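Local coordinates for protein 11S globulin isoform 1 (Cocos nucifera, PDB 5WPW) that serves as a seed storage protein of coconut, a hexameric 11S globulin with two cupin domains per subunit, and is a potential food allergen, at residues 386-389 with 390-394. The protein carries 2 engineered substitutions. Residues are numbered along the deposited sequence; the frame is centred on the assembly and turned at random.
Sequences VEVL and MNSYR
Asn391 and Ser392 both turn back onto the preceding helical turn because their first torsions (-72° and -60°) set CG and OG beside the backbone N and opposite the carbonyl carbon. Asn391 ND2 thereby reaches Glu387 O at 2.9 Å, from above the carbonyl plane, while Asn391 N binds the same oxygen at 3.0 Å, almost straight at 177°, from the opposite face. One carbonyl thus holds both the backbone and the amide of the residue four positions on. Val388 O receives Ser392 N at 2.9 Å in a bent bond; Ser392 OG, modelled 2.4 Å from Val388 O, would make a second bond there, but so short a separation leaves it doubtful. Leu389 and Tyr393 run side by side, and Leu389 CD2 lies at the ring edge, in plane, 3.9 Å from Tyr393 CE2. Met390 SD lies 4.1 Å from Glu387 CA. The helix ends at Tyr393; Arg394, with positive phi, is the first residue beyond it. Glu387 forms a salt bridge to Arg397, and Val386, Leu389 and Met390 pack against helix 397-405 in this helical extension of the C-terminal cupin; Tyr393 OH hydrogen-bonds Leu158 O and Arg394 NH1 salt-bridges Asp206, both of a neighbouring subunit, joining helix 386-393 to the subunit interface.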
loop_
_atom_site.group_PDB
_atom_site.type_symbol
_atom_site.label_atom_id
_atom_site.label_comp_id
_atom_site.label_asym_id
_atom_site.label_seq_id
_atom_site.Cartn_x
_atom_site.Cartn_y
_atom_site.Cartn_z
ATOM N N VAL A 386 -6.458 -38.558 4.331
ATOM C CA VAL A 386 -6.849 -39.604 5.279
ATOM C C VAL A 386 -5.627 -40.367 5.782
ATOM O O VAL A 386 -5.523 -40.672 6.976
ATOM C CB VAL A 386 -7.895 -40.549 4.656
ATOM C CG1 VAL A 386 -9.134 -39.778 4.269
ATOM C CG2 VAL A 386 -7.325 -41.274 3.454
ATOM N N GLU A 387 -4.651 -40.650 4.900
ATOM C CA GLU A 387 -3.555 -41.522 5.313
ATOM C C GLU A 387 -2.586 -40.809 6.233
ATOM O O GLU A 387 -1.969 -41.450 7.088
ATOM C CB GLU A 387 -2.818 -42.107 4.098
ATOM C CG GLU A 387 -3.727 -42.984 3.217
ATOM C CD GLU A 387 -3.029 -44.195 2.584
ATOM O OE1 GLU A 387 -3.757 -45.087 2.109
ATOM O OE2 GLU A 387 -1.780 -44.261 2.544
ATOM N N VAL A 388 -2.453 -39.483 6.094
ATOM C CA VAL A 388 -1.723 -38.707 7.087
ATOM C C VAL A 388 -2.378 -38.845 8.456
ATOM O O VAL A 388 -1.696 -39.022 9.474
ATOM C CB VAL A 388 -1.633 -37.233 6.641
ATOM C CG1 VAL A 388 -1.138 -36.347 7.787
ATOM C CG2 VAL A 388 -0.766 -37.106 5.390
ATOM N N LEU A 389 -3.708 -38.760 8.510
ATOM C CA LEU A 389 -4.404 -38.936 9.781
ATOM C C LEU A 389 -4.288 -40.370 10.290
ATOM O O LEU A 389 -4.126 -40.600 11.495
ATOM C CB LEU A 389 -5.875 -38.567 9.635
ATOM C CG LEU A 389 -6.260 -37.137 9.229
ATOM C CD1 LEU A 389 -7.729 -37.054 8.992
ATOM C CD2 LEU A 389 -5.847 -36.152 10.272
ATOM N N MET A 390 -4.413 -41.348 9.394
ATOM C CA MET A 390 -4.222 -42.736 9.821
ATOM C C MET A 390 -2.892 -42.891 10.533
ATOM O O MET A 390 -2.847 -43.214 11.724
ATOM C CB MET A 390 -4.316 -43.675 8.621
ATOM C CG MET A 390 -5.757 -43.866 8.152
ATOM S SD MET A 390 -5.900 -44.690 6.561
ATOM C CE MET A 390 -5.245 -46.325 6.988
ATOM N N ASN A 391 -1.793 -42.552 9.844
ATOM C CA ASN A 391 -0.473 -42.739 10.431
ATOM C C ASN A 391 -0.234 -41.836 11.631
ATOM O O ASN A 391 0.510 -42.224 12.539
ATOM C CB ASN A 391 0.609 -42.535 9.361
ATOM C CG ASN A 391 0.667 -43.698 8.346
ATOM O OD1 ASN A 391 1.242 -44.748 8.630
ATOM N ND2 ASN A 391 0.092 -43.494 7.157
ATOM N N SER A 392 -0.878 -40.647 11.682
ATOM C CA SER A 392 -0.650 -39.706 12.780
ATOM C C SER A 392 -1.241 -40.202 14.092
ATOM O O SER A 392 -0.624 -40.062 15.158
ATOM C CB SER A 392 -1.257 -38.330 12.449
ATOM O OG SER A 392 -0.674 -37.770 11.268
ATOM N N TYR A 393 -2.470 -40.700 14.052
ATOM C CA TYR A 393 -3.176 -41.129 15.247
ATOM C C TYR A 393 -3.201 -42.648 15.403
ATOM O O TYR A 393 -3.839 -43.141 16.331
ATOM C CB TYR A 393 -4.613 -40.585 15.223
ATOM C CG TYR A 393 -4.697 -39.072 15.187
ATOM C CD1 TYR A 393 -4.371 -38.316 16.297
ATOM C CD2 TYR A 393 -5.101 -38.407 14.035
ATOM C CE1 TYR A 393 -4.460 -36.925 16.266
ATOM C CE2 TYR A 393 -5.184 -37.041 13.991
ATOM C CZ TYR A 393 -4.859 -36.300 15.096
ATOM O OH TYR A 393 -4.943 -34.921 15.020
ATOM N N ARG A 394 -2.535 -43.390 14.517
ATOM C CA ARG A 394 -2.570 -44.853 14.509
ATOM C C ARG A 394 -4.019 -45.345 14.456
ATOM O O ARG A 394 -4.486 -46.081 15.322
ATOM C CB ARG A 394 -1.830 -45.422 15.724
ATOM C CG ARG A 394 -0.392 -44.945 15.860
ATOM C CD ARG A 394 0.298 -45.600 17.032
ATOM N NE ARG A 394 -0.069 -44.971 18.298
ATOM C CZ ARG A 394 -0.170 -45.624 19.453
ATOM N NH1 ARG A 394 -0.509 -44.973 20.560
ATOM N NH2 ARG A 394 0.060 -46.929 19.500
#